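Local structure of enhancer of mRNA-decapping protein 3 (Homo sapiens, 2VC8) at residues W7-V12 with Q24-V30; Q35-T40 with P52-A58. The protein binds single-stranded RNA and promotes mRNA decapping and decay in the cytoplasm, its N-terminal LSm domain being the part described here. All blocks are in the same frame, centred on the assembly; numbering follows the deposited sequence.

Contact 1 (W7-V12 with Q24-V30)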
loop_
_atom_site.group_PDB
_atom_site.type_symbol
_atom_site.label_atom_id
_atom_site.label_comp_id
_atom_site.label_asym_id
_atom_site.label_seq_id
_atom_site.Cartn_x
_atom_site.Cartn_y
_atom_site.Cartn_z
ATOM N N TRP A 7 -3.457 -5.684 -7.336
ATOM C CA TRP A 7 -3.274 -5.423 -5.861
ATOM C C TRP A 7 -4.503 -4.723 -5.198
ATOM O O TRP A 7 -4.679 -4.745 -3.939
ATOM C CB TRP A 7 -2.018 -4.579 -5.598
ATOM C CG TRP A 7 -0.673 -5.054 -6.219
ATOM C CD1 TRP A 7 0.115 -4.354 -7.111
ATOM C CD2 TRP A 7 0.006 -6.289 -5.990
ATOM N NE1 TRP A 7 1.232 -5.087 -7.434
ATOM C CE2 TRP A 7 1.194 -6.276 -6.760
ATOM C CE3 TRP A 7 -0.262 -7.403 -5.195
ATOM C CZ2 TRP A 7 2.091 -7.356 -6.780
ATOM C CZ3 TRP A 7 0.640 -8.481 -5.214
ATOM C CH2 TRP A 7 1.797 -8.444 -5.994
ATOM N N LEU A 8 -5.369 -4.101 -5.997
ATOM C CA LEU A 8 -6.474 -3.287 -5.472
ATOM C C LEU A 8 -7.319 -4.039 -4.474
ATOM O O LEU A 8 -7.753 -5.146 -4.764
ATOM C CB LEU A 8 -7.323 -2.731 -6.603
ATOM C CG LEU A 8 -8.446 -1.753 -6.226
ATOM C CD1 LEU A 8 -7.915 -0.377 -5.683
ATOM C CD2 LEU A 8 -9.381 -1.533 -7.394
ATOM N N GLY A 9 -7.507 -3.471 -3.285
ATOM C CA GLY A 9 -8.350 -4.091 -2.260
ATOM C C GLY A 9 -7.620 -5.061 -1.316
ATOM O O GLY A 9 -8.183 -5.536 -0.324
ATOM N N SER A 10 -6.410 -5.437 -1.673
ATOM C CA SER A 10 -5.607 -6.226 -0.748
ATOM C C SER A 10 -5.218 -5.407 0.466
ATOM O O SER A 10 -5.353 -4.164 0.483
ATOM C CB SER A 10 -4.373 -6.744 -1.441
ATOM O OG SER A 10 -3.588 -5.651 -1.816
ATOM N N ILE A 11 -4.776 -6.090 1.498
ATOM C CA ILE A 11 -4.067 -5.406 2.566
ATOM C C ILE A 11 -2.606 -5.839 2.471
ATOM O O ILE A 11 -2.319 -7.005 2.344
ATOM C CB ILE A 11 -4.605 -5.746 3.988
ATOM C CG1 ILE A 11 -6.157 -5.583 4.100
ATOM C CG2 ILE A 11 -3.907 -4.903 5.061
ATOM C CD1 ILE A 11 -6.728 -5.952 5.479
ATOM N N VAL A 12 -1.726 -4.857 2.483
ATOM C CA VAL A 12 -0.302 -5.096 2.190
ATOM C C VAL A 12 0.600 -4.422 3.208
ATOM O O VAL A 12 0.201 -3.495 3.891
ATOM C CB VAL A 12 0.098 -4.633 0.765
ATOM C CG1 VAL A 12 -0.738 -5.344 -0.269
ATOM C CG2 VAL A 12 0.053 -3.131 0.618
ATOM N N GLN A 24 1.814 -0.242 6.314
ATOM C CA GLN A 24 0.855 -1.300 6.128
ATOM C C GLN A 24 -0.558 -0.713 5.979
ATOM O O GLN A 24 -0.895 0.253 6.640
ATOM C CB GLN A 24 0.848 -2.286 7.296
ATOM C CG GLN A 24 2.227 -2.779 7.665
ATOM C CD GLN A 24 2.225 -4.018 8.527
ATOM O OE1 GLN A 24 1.340 -4.211 9.346
ATOM N NE2 GLN A 24 3.249 -4.842 8.371
ATOM N N GLY A 25 -1.351 -1.259 5.076
ATOM C CA GLY A 25 -2.698 -0.759 4.870
ATOM C C GLY A 25 -3.426 -1.393 3.751
ATOM O O GLY A 25 -2.869 -2.163 2.976
ATOM N N ARG A 26 -4.690 -1.088 3.648
ATOM C CA ARG A 26 -5.453 -1.443 2.491
ATOM C C ARG A 26 -5.080 -0.680 1.226
ATOM O O ARG A 26 -4.979 0.544 1.260
ATOM C CB ARG A 26 -6.920 -1.207 2.862
ATOM C CG ARG A 26 -7.865 -1.452 1.700
ATOM C CD ARG A 26 -8.489 -2.724 1.702
ATOM N NE ARG A 26 -9.291 -2.936 2.906
ATOM C CZ ARG A 26 -9.682 -4.145 3.278
ATOM N NH1 ARG A 26 -9.360 -5.226 2.569
ATOM N NH2 ARG A 26 -10.365 -4.295 4.385
ATOM N N VAL A 27 -4.943 -1.395 0.118
ATOM C CA VAL A 27 -4.668 -0.805 -1.195
ATOM C C VAL A 27 -5.961 -0.210 -1.746
ATOM O O VAL A 27 -6.903 -0.960 -2.111
ATOM C CB VAL A 27 -4.054 -1.798 -2.199
ATOM C CG1 VAL A 27 -3.812 -1.135 -3.536
ATOM C CG2 VAL A 27 -2.735 -2.343 -1.610
ATOM N N SER A 28 -6.023 1.115 -1.731
ATOM C CA SER A 28 -7.186 1.849 -2.196
ATOM C C SER A 28 -7.124 2.244 -3.627
ATOM O O SER A 28 -8.140 2.620 -4.199
ATOM C CB SER A 28 -7.375 3.099 -1.356
ATOM O OG SER A 28 -6.183 3.870 -1.310
ATOM N N ALA A 29 -5.926 2.281 -4.168
ATOM C CA ALA A 29 -5.738 2.671 -5.570
ATOM C C ALA A 29 -4.476 2.117 -6.157
ATOM O O ALA A 29 -3.489 1.926 -5.434
ATOM C CB ALA A 29 -5.841 4.272 -5.752
ATOM N N VAL A 30 -4.481 1.869 -7.477
ATOM C CA VAL A 30 -3.275 1.479 -8.209
ATOM C C VAL A 30 -3.295 2.270 -9.515
ATOM O O VAL A 30 -4.264 2.203 -10.258
ATOM C CB VAL A 30 -3.223 -0.033 -8.542
ATOM C CG1 VAL A 30 -2.006 -0.388 -9.406
ATOM C CG2 VAL A 30 -3.254 -0.887 -7.291
#
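The Arg26 guanidinium carries Ile11 over one face, with CG1 of Ile11 3.6 Å from NH1 of Arg26 and set toward the rim, while the carbonyl oxygen of Gly9 lies at its edge, nearly in its plane. NH1 of Arg26 donates to that O of Gly9 over 3.1 Å, from a position tilted 28° off the carbonyl plane. The arginine reaches it because its chain bends at chi2 (98°) and chi3, which turns the guanidinium toward Gly9 and Ile11. Gly9 is gripped a second time: its N donates to Val27 O at 2.8 Å. Its positive phi, at the third place of the type II turn Trp7-Ser10, suits a glycine. Val27 packs against this turn. CG2 of Val27 meets Ser10 OG at 3.4 Å and Val12 CG2 at 3.7 Å; its other methyl, CG1, lies close to Trp7 O and Leu8 CA. Ser10 OG is itself bound to Trp7 O at 2.6 Å, on a lone pair in the carbonyl plane, and Ser10 N shares that acceptor. With an alanine here in place of Val27 both methyls go, which is likely to open a gap beside Val12 CG2, Ser10 OG and Leu8 CA. Beyond the turn, Ile11-Val12 pairs antiparallel with Gly25-Arg26 as part of the hairpin of strands 11-15 and 22-31. Val27 also packs on Leu39 of strand 36-39, and Trp7 and Val12 reach Leu64 of strand 63-66.

Contact 2 (Q35-T40 with P52-A58)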
loop_
_atom_site.group_PDB
_atom_site.type_symbol
_atom_site.label_atom_id
_atom_site.label_comp_id
_atom_site.label_asym_id
_atom_site.label_seq_id
_atom_site.Cartn_x
_atom_site.Cartn_y
_atom_site.Cartn_z
ATOM N N GLN A 35 2.657 4.143 -12.214
ATOM C CA GLN A 35 3.240 3.012 -11.530
ATOM C C GLN A 35 3.268 3.245 -10.017
ATOM O O GLN A 35 4.312 3.123 -9.348
ATOM C CB GLN A 35 4.629 2.679 -12.081
ATOM C CG GLN A 35 4.602 2.241 -13.549
ATOM C CD GLN A 35 5.969 1.801 -14.110
ATOM O OE1 GLN A 35 7.005 2.352 -13.772
ATOM N NE2 GLN A 35 5.945 0.802 -14.964
ATOM N N THR A 36 2.102 3.559 -9.468
ATOM C CA THR A 36 1.969 3.810 -8.030
ATOM C C THR A 36 0.906 2.924 -7.401
ATOM O O THR A 36 -0.007 2.407 -8.036
ATOM C CB THR A 36 1.643 5.288 -7.739
ATOM O OG1 THR A 36 0.368 5.572 -8.236
ATOM C CG2 THR A 36 2.642 6.262 -8.366
ATOM N N ILE A 37 1.019 2.856 -6.105
ATOM C CA ILE A 37 0.080 2.142 -5.282
ATOM C C ILE A 37 -0.255 2.989 -4.038
ATOM O O ILE A 37 0.646 3.599 -3.427
ATOM C CB ILE A 37 0.651 0.784 -4.974
ATOM C CG1 ILE A 37 -0.354 -0.092 -4.231
ATOM C CG2 ILE A 37 1.995 0.936 -4.255
ATOM C CD1 ILE A 37 0.133 -1.523 -4.099
ATOM N N SER A 38 -1.547 3.101 -3.747
ATOM C CA SER A 38 -2.037 3.965 -2.634
ATOM C C SER A 38 -2.591 3.143 -1.525
ATOM O O SER A 38 -3.361 2.179 -1.780
ATOM C CB SER A 38 -3.123 4.913 -3.149
ATOM O OG SER A 38 -2.654 5.698 -4.265
ATOM N N LEU A 39 -2.229 3.496 -0.293
ATOM C CA LEU A 39 -2.759 2.871 0.921
ATOM C C LEU A 39 -3.642 3.848 1.675
ATOM O O LEU A 39 -3.330 5.004 1.819
ATOM C CB LEU A 39 -1.645 2.437 1.862
ATOM C CG LEU A 39 -0.580 1.485 1.304
ATOM C CD1 LEU A 39 0.347 1.100 2.409
ATOM C CD2 LEU A 39 -1.219 0.271 0.531
ATOM N N THR A 40 -4.793 3.354 2.119
ATOM C CA THR A 40 -5.651 4.185 2.953
ATOM C C THR A 40 -5.394 3.893 4.443
ATOM O O THR A 40 -5.142 2.770 4.860
ATOM C CB THR A 40 -7.177 4.185 2.517
ATOM O OG1 THR A 40 -8.022 4.643 3.605
ATOM C CG2 THR A 40 -7.622 2.825 2.012
ATOM N N PRO A 52 -4.283 10.417 5.734
ATOM C CA PRO A 52 -5.231 9.320 5.495
ATOM C C PRO A 52 -4.950 8.488 4.251
ATOM O O PRO A 52 -5.547 7.442 4.088
ATOM C CB PRO A 52 -6.621 10.017 5.423
ATOM C CG PRO A 52 -6.293 11.341 4.967
ATOM C CD PRO A 52 -4.981 11.712 5.585
ATOM N N GLU A 53 -4.113 8.970 3.320
ATOM C CA GLU A 53 -3.788 8.239 2.093
ATOM C C GLU A 53 -2.397 8.522 1.739
ATOM O O GLU A 53 -2.003 9.677 1.684
ATOM C CB GLU A 53 -4.617 8.614 0.884
ATOM C CG GLU A 53 -4.363 7.673 -0.301
ATOM C CD GLU A 53 -4.860 8.190 -1.646
ATOM O OE1 GLU A 53 -5.734 9.054 -1.665
ATOM O OE2 GLU A 53 -4.341 7.753 -2.708
ATOM N N VAL A 54 -1.622 7.470 1.517
ATOM C CA VAL A 54 -0.215 7.649 1.095
ATOM C C VAL A 54 0.021 6.854 -0.167
ATOM O O VAL A 54 -0.420 5.698 -0.233
ATOM C CB VAL A 54 0.792 7.237 2.205
ATOM C CG1 VAL A 54 2.263 7.481 1.680
ATOM C CG2 VAL A 54 0.574 7.997 3.526
ATOM N N THR A 55 0.691 7.485 -1.132
ATOM C CA THR A 55 0.869 6.904 -2.437
ATOM C C THR A 55 2.377 6.718 -2.707
ATOM O O THR A 55 3.169 7.662 -2.541
ATOM C CB THR A 55 0.213 7.752 -3.503
ATOM O OG1 THR A 55 -1.228 7.743 -3.251
ATOM C CG2 THR A 55 0.529 7.282 -4.904
ATOM N N PHE A 56 2.720 5.485 -3.087
ATOM C CA PHE A 56 4.105 5.058 -3.252
ATOM C C PHE A 56 4.361 4.714 -4.694
ATOM O O PHE A 56 3.519 4.101 -5.322
ATOM C CB PHE A 56 4.335 3.797 -2.403
ATOM C CG PHE A 56 3.975 3.957 -0.942
ATOM C CD1 PHE A 56 2.673 3.741 -0.458
ATOM C CD2 PHE A 56 4.926 4.338 -0.084
ATOM C CE1 PHE A 56 2.400 3.910 0.874
ATOM C CE2 PHE A 56 4.649 4.520 1.283
ATOM C CZ PHE A 56 3.390 4.278 1.744
ATOM N N ARG A 57 5.561 5.018 -5.200
ATOM C CA ARG A 57 5.956 4.485 -6.500
ATOM C C ARG A 57 6.394 3.056 -6.344
ATOM O O ARG A 57 7.215 2.732 -5.463
ATOM C CB ARG A 57 7.068 5.324 -7.099
ATOM C CG ARG A 57 6.750 6.760 -7.386
ATOM C CD ARG A 57 7.913 7.480 -8.160
ATOM N NE ARG A 57 9.142 7.449 -7.361
ATOM C CZ ARG A 57 10.358 7.794 -7.786
ATOM N NH1 ARG A 57 10.570 8.243 -9.027
ATOM N NH2 ARG A 57 11.369 7.717 -6.947
ATOM N N ALA A 58 5.961 2.208 -7.268
ATOM C CA ALA A 58 6.319 0.789 -7.206
ATOM C C ALA A 58 7.831 0.583 -7.233
ATOM O O ALA A 58 8.344 -0.285 -6.559
ATOM C CB ALA A 58 5.687 0.019 -8.360
HETATM O O HOH W 1 -8.153 7.569 3.546
#
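Leu39 and Phe56 meet at about a right angle on the inner side of the strand pair, CD1 of Leu39 approaching CE1 of the Phe56 ring obliquely at 3.8 Å. Beside them Ile37 crosses Phe56 at a slant, its CG2 4.1 Å from CB of Phe56, while the edge of the ring lies near Ile37 O. The phenylalanine CG stands anti to its carbonyl carbon (chi1 -55°), which carries the ring along its own strand toward Leu39. The other side of the sheet is polar. There Ser38 and Thr55 form a non-hydrogen-bonded backbone pair whose hydroxyls bond to each other, Ser38 OG to Thr55 OG1, over 2.7 Å; both oxygens sit anti to their carbonyl carbons. Glu53 extends from the next position on that side and brings OE2 to 3.1 Å from Ser38 OG. Thr55 turns its methyl the other way, CG2 lying 3.6 Å from CB of Thr36, and these two threonines cross at a slant. Backbone bonds join Ile37 with Phe56 and Leu39 with Val54 in both directions, and a nearly straight one from Ala58 N to Gln35 O (2.8 Å) closes one end. At the other end a water donates to Pro52 O and is hydrogen-bonded to Thr40 OG1. Strand 36-39 lies between strands 53-57 and 22-31 in the curled antiparallel sheet of this divergent Sm fold. Inward-facing Ile37 packs on Val27, and Ile37, Leu39 and Phe56 all pack on Ile14 of strand 11-15; the Phe56 ring also meets that of Tyr23.

How the contacts relate
From the N terminus, segment 7-12 runs into strand 11-15, and the chain returns through 24-30 to close contact 1, whose two segments lie on the two strands of a hairpin. Only then does contact 2 open at 35-40; the chain passes through the short strands 42-44 and 47-48 before 52-58 closes it. The two are therefore in series, neither nested nor crossed. They join where strands 22-31 and 36-39 run side by side: Ser28 N to Ser38 O and Ser38 N to Ala29 O are probable hydrogen bonds, framing a classic beta bulge at Ser28-Ala29. Val12 also packs on Leu39, linking the first strand to the third within one Sm domain.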